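Local coordinates for oxidoreductase protein (Agrobacterium radiobacter, PDB 5UI9) that probably catalyses an NAD-dependent oxidation or reduction as a GFO/IDH/MocA-family enzyme, binding NAD+ and a small hydroxy acid in one cleft, at residues F174-R188 / D318-Y330. Residues are numbered along the deposited sequence; the frame is centred on the assembly and turned at random.
With 8A1 ((2S)-2,3-dihydroxy-2-methylpropanoic acid), chain D.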
# COMPACT_ATOMS: atom_id res chain seq x y z
N PHE A 174 14.80 12.73 -7.40
CA PHE A 174 13.89 12.59 -8.54
C PHE A 174 12.44 12.44 -8.07
O PHE A 174 11.77 13.45 -7.90
CB PHE A 174 14.37 11.47 -9.50
CG PHE A 174 13.35 11.04 -10.55
CD1 PHE A 174 12.50 11.96 -11.17
CD2 PHE A 174 13.26 9.70 -10.93
CE1 PHE A 174 11.57 11.55 -12.12
CE2 PHE A 174 12.34 9.28 -11.88
CZ PHE A 174 11.50 10.21 -12.48
N ILE A 175 11.96 11.22 -7.84
CA ILE A 175 10.51 10.97 -7.87
C ILE A 175 9.68 11.64 -6.76
O ILE A 175 8.57 12.08 -7.03
CB ILE A 175 10.17 9.47 -7.98
CG1 ILE A 175 8.73 9.27 -8.49
CG2 ILE A 175 10.39 8.74 -6.66
CD1 ILE A 175 8.42 7.85 -8.90
N ILE A 176 10.20 11.74 -5.53
CA ILE A 176 9.42 12.39 -4.46
C ILE A 176 9.24 13.89 -4.76
O ILE A 176 8.12 14.42 -4.68
CB ILE A 176 10.01 12.19 -3.04
CG1 ILE A 176 10.21 10.70 -2.73
CG2 ILE A 176 9.09 12.82 -1.99
CD1 ILE A 176 10.78 10.42 -1.35
N GLU A 177 10.34 14.55 -5.11
CA GLU A 177 10.34 15.96 -5.52
C GLU A 177 9.50 16.23 -6.77
O GLU A 177 8.79 17.23 -6.84
CB GLU A 177 11.78 16.43 -5.76
CG GLU A 177 11.92 17.90 -6.12
CD GLU A 177 13.35 18.33 -6.44
OE1 GLU A 177 13.53 19.50 -6.82
OE2 GLU A 177 14.29 17.51 -6.30
N ASP A 178 9.58 15.35 -7.76
CA ASP A 178 8.91 15.57 -9.04
C ASP A 178 7.43 15.17 -9.01
O ASP A 178 6.57 15.90 -9.51
CB ASP A 178 9.60 14.80 -10.16
CG ASP A 178 8.85 14.90 -11.48
OD1 ASP A 178 8.54 16.04 -11.89
OD2 ASP A 178 8.57 13.85 -12.08
N LEU A 179 7.16 13.99 -8.47
CA LEU A 179 5.87 13.32 -8.63
C LEU A 179 5.18 13.06 -7.30
O LEU A 179 3.98 13.34 -7.15
CB LEU A 179 6.08 12.04 -9.43
CG LEU A 179 4.91 11.09 -9.73
CD1 LEU A 179 4.62 10.17 -8.55
CD2 LEU A 179 3.66 11.83 -10.18
N GLY A 180 5.93 12.51 -6.33
CA GLY A 180 5.44 12.30 -4.96
C GLY A 180 4.85 13.55 -4.34
O GLY A 180 3.90 13.48 -3.57
N ILE A 181 5.43 14.70 -4.69
CA ILE A 181 4.89 16.00 -4.29
C ILE A 181 3.40 16.13 -4.64
O ILE A 181 2.63 16.64 -3.83
CB ILE A 181 5.75 17.13 -4.91
CG1 ILE A 181 5.50 18.47 -4.20
CG2 ILE A 181 5.53 17.27 -6.41
CD1 ILE A 181 6.65 19.44 -4.40
N HIS A 182 2.99 15.63 -5.81
CA HIS A 182 1.58 15.58 -6.19
C HIS A 182 0.80 14.58 -5.35
O HIS A 182 -0.28 14.90 -4.85
CB HIS A 182 1.39 15.15 -7.65
CG HIS A 182 1.97 16.09 -8.66
ND1 HIS A 182 1.58 17.41 -8.77
CD2 HIS A 182 2.86 15.88 -9.66
CE1 HIS A 182 2.23 17.98 -9.77
NE2 HIS A 182 3.02 17.07 -10.32
N THR A 183 1.32 13.36 -5.24
CA THR A 183 0.60 12.28 -4.57
C THR A 183 0.41 12.58 -3.07
O THR A 183 -0.64 12.27 -2.50
CB THR A 183 1.34 10.93 -4.72
OG1 THR A 183 1.98 10.86 -6.00
CG2 THR A 183 0.38 9.77 -4.57
N LEU A 184 1.43 13.16 -2.46
CA LEU A 184 1.36 13.63 -1.08
C LEU A 184 0.36 14.78 -0.90
O LEU A 184 -0.32 14.85 0.13
CB LEU A 184 2.75 14.09 -0.60
CG LEU A 184 3.78 12.97 -0.42
CD1 LEU A 184 5.19 13.55 -0.34
CD2 LEU A 184 3.46 12.13 0.81
N ASP A 185 0.28 15.65 -1.90
CA ASP A 185 -0.72 16.73 -1.88
C ASP A 185 -2.13 16.15 -1.94
O ASP A 185 -3.02 16.63 -1.25
CB ASP A 185 -0.53 17.70 -3.05
CG ASP A 185 -1.39 18.94 -2.91
OD1 ASP A 185 -1.04 19.80 -2.08
OD2 ASP A 185 -2.43 19.03 -3.60
N ILE A 186 -2.31 15.11 -2.77
CA ILE A 186 -3.61 14.44 -2.86
C ILE A 186 -3.96 13.80 -1.52
O ILE A 186 -5.08 13.93 -1.05
CB ILE A 186 -3.68 13.41 -4.01
CG1 ILE A 186 -3.59 14.11 -5.37
CG2 ILE A 186 -4.98 12.60 -3.95
CD1 ILE A 186 -3.30 13.20 -6.55
N ALA A 187 -2.99 13.14 -0.89
CA ALA A 187 -3.22 12.52 0.42
C ALA A 187 -3.73 13.55 1.44
O ALA A 187 -4.69 13.28 2.17
CB ALA A 187 -1.96 11.84 0.93
N ARG A 188 -3.11 14.73 1.46
CA ARG A 188 -3.56 15.85 2.31
C ARG A 188 -4.95 16.36 1.95
O ARG A 188 -5.79 16.57 2.82
CB ARG A 188 -2.62 17.04 2.19
CG ARG A 188 -1.31 16.91 2.94
CD ARG A 188 -0.57 18.24 2.96
NE ARG A 188 -1.39 19.32 3.52
CZ ARG A 188 -1.82 20.41 2.88
NH1 ARG A 188 -1.50 20.69 1.62
NH2 ARG A 188 -2.58 21.27 3.55
N ASP A 318 -0.70 27.09 2.11
CA ASP A 318 -1.18 25.71 2.13
C ASP A 318 -0.10 24.74 1.66
O ASP A 318 0.10 23.68 2.26
CB ASP A 318 -2.43 25.54 1.24
CG ASP A 318 -2.93 24.08 1.22
OD1 ASP A 318 -3.66 23.69 2.15
OD2 ASP A 318 -2.57 23.33 0.28
N ASN A 319 0.59 25.11 0.58
CA ASN A 319 1.56 24.23 -0.05
C ASN A 319 2.76 23.90 0.84
O ASN A 319 3.38 22.86 0.65
CB ASN A 319 2.04 24.81 -1.39
CG ASN A 319 2.71 23.77 -2.26
OD1 ASN A 319 3.93 23.79 -2.43
ND2 ASN A 319 1.93 22.85 -2.81
N LEU A 320 3.09 24.76 1.81
CA LEU A 320 4.11 24.44 2.82
C LEU A 320 3.84 23.11 3.52
O LEU A 320 4.76 22.37 3.84
CB LEU A 320 4.20 25.54 3.89
CG LEU A 320 4.65 26.95 3.49
CD1 LEU A 320 4.58 27.87 4.70
CD2 LEU A 320 6.06 26.92 2.91
N LYS A 321 2.56 22.81 3.76
CA LYS A 321 2.17 21.58 4.45
C LYS A 321 2.30 20.34 3.56
O LYS A 321 2.42 19.23 4.07
CB LYS A 321 0.78 21.71 5.06
CG LYS A 321 0.76 22.70 6.24
CD LYS A 321 -0.63 22.95 6.80
CE LYS A 321 -1.39 23.98 5.97
NZ LYS A 321 -2.78 24.17 6.46
N THR A 322 2.26 20.54 2.24
CA THR A 322 2.62 19.50 1.28
C THR A 322 4.14 19.40 1.16
O THR A 322 4.70 18.30 1.25
CB THR A 322 2.00 19.77 -0.10
OG1 THR A 322 0.58 19.58 -0.02
CG2 THR A 322 2.56 18.85 -1.17
N PHE A 323 4.80 20.54 0.96
CA PHE A 323 6.25 20.55 0.74
C PHE A 323 7.03 19.97 1.91
O PHE A 323 8.01 19.26 1.70
CB PHE A 323 6.79 21.95 0.40
CG PHE A 323 8.16 21.91 -0.20
CD1 PHE A 323 9.29 21.84 0.61
CD2 PHE A 323 8.32 21.85 -1.57
CE1 PHE A 323 10.56 21.75 0.06
CE2 PHE A 323 9.59 21.78 -2.13
CZ PHE A 323 10.71 21.73 -1.31
N ALA A 324 6.60 20.27 3.14
CA ALA A 324 7.15 19.65 4.35
C ALA A 324 7.20 18.13 4.28
O ALA A 324 8.18 17.52 4.74
CB ALA A 324 6.35 20.08 5.57
N LEU A 325 6.16 17.53 3.70
CA LEU A 325 6.08 16.07 3.56
C LEU A 325 7.13 15.55 2.60
O LEU A 325 7.67 14.46 2.82
CB LEU A 325 4.68 15.62 3.10
CG LEU A 325 3.46 16.10 3.88
CD1 LEU A 325 2.18 15.55 3.27
CD2 LEU A 325 3.52 15.76 5.36
N VAL A 326 7.43 16.31 1.54
CA VAL A 326 8.50 15.95 0.60
C VAL A 326 9.86 15.95 1.30
O VAL A 326 10.61 14.98 1.20
CB VAL A 326 8.52 16.90 -0.63
CG1 VAL A 326 9.79 16.70 -1.47
CG2 VAL A 326 7.29 16.67 -1.49
N GLU A 327 10.17 17.04 2.00
CA GLU A 327 11.44 17.16 2.71
C GLU A 327 11.56 16.12 3.83
O GLU A 327 12.62 15.54 4.04
CB GLU A 327 11.63 18.59 3.23
CG GLU A 327 13.00 18.88 3.82
CD GLU A 327 13.31 20.36 3.91
OE1 GLU A 327 13.43 21.00 2.84
OE2 GLU A 327 13.44 20.89 5.04
N ALA A 328 10.45 15.87 4.53
CA ALA A 328 10.39 14.83 5.56
C ALA A 328 10.61 13.43 5.00
O ALA A 328 11.24 12.60 5.65
CB ALA A 328 9.07 14.89 6.30
N ALA A 329 10.09 13.16 3.80
CA ALA A 329 10.27 11.87 3.15
C ALA A 329 11.72 11.58 2.79
O ALA A 329 12.20 10.46 3.00
CB ALA A 329 9.38 11.76 1.91
N TYR A 330 12.42 12.58 2.25
CA TYR A 330 13.86 12.45 1.97
C TYR A 330 14.67 12.23 3.25
O TYR A 330 15.53 11.35 3.30
CB TYR A 330 14.40 13.66 1.18
CG TYR A 330 14.08 13.59 -0.29
CD1 TYR A 330 14.65 12.61 -1.10
CD2 TYR A 330 13.19 14.49 -0.88
CE1 TYR A 330 14.35 12.53 -2.45
CE2 TYR A 330 12.89 14.42 -2.24
CZ TYR A 330 13.48 13.43 -3.02
OH TYR A 330 13.19 13.33 -4.36
OXT 8A1 D . 3.14 16.17 -13.91
C 8A1 D . 4.28 16.32 -13.39
O 8A1 D . 4.50 17.18 -12.51
CA 8A1 D . 5.41 15.43 -13.84
CB 8A1 D . 5.46 14.26 -12.85
O1 8A1 D . 6.37 13.25 -13.27
O2 8A1 D . 6.65 16.16 -13.81
C3 8A1 D . 5.18 14.95 -15.27
O HOH W 1 -0.89 22.52 -1.87
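A bend at chi3 (56°) in Arg188 swings its guanidinium along helix 318-330, where NH1 and NH2 meet Asp318 end-on, while Asp318 holds its carboxylate group anti to its own backbone N. Arg188 NH2 lies 3.0 Å from Asp318 OD1, and Arg188 NH1 makes the matching bond to Asp318 OD2, both nearly straight; the oxygens lie in the guanidinium plane, but the two flat groups are turned 47° apart, so the carboxylate is approached from above its plane. Arg188 NH1 also donates to Thr322 OG1 (2.9 Å). Thr322 OG1 in turn donates a hydrogen bond to Asp185 OD1 (2.6 Å), on the anti side of the carboxylate. One water donates to Asp185 OD1 and Asp318 OD2 and accepts from Asn319 ND2, bridging two acids that would otherwise probably repel. Lys321 CB covers one guanidinium face, and Asp193 takes a further salt bridge from Arg188 NH2.

Next comes an apolar zone. Val326 is a knob among Ile176, Glu177, Ile181 and Leu184, with Val326 CG2 3.7 Å from Ile181 CG1. At the far end Ile176 CD1 sits over the centre of the Tyr330 ring, whose OH accepts from Glu177 N (3.2 Å) and also bonds Glu211.

Another side of helix 175-188 faces the pocket of the bound dihydroxy acid, probably the active site: Asp178 takes both hydroxyls, and His182 NE2 donates to the ligand carboxylate. The helix axes cross at 125°, 9.0 Å apart, and strands 194-202 and 213-220 of the mixed sheet pack against both helices, through Ile176, Leu184, Leu325 and Ala329.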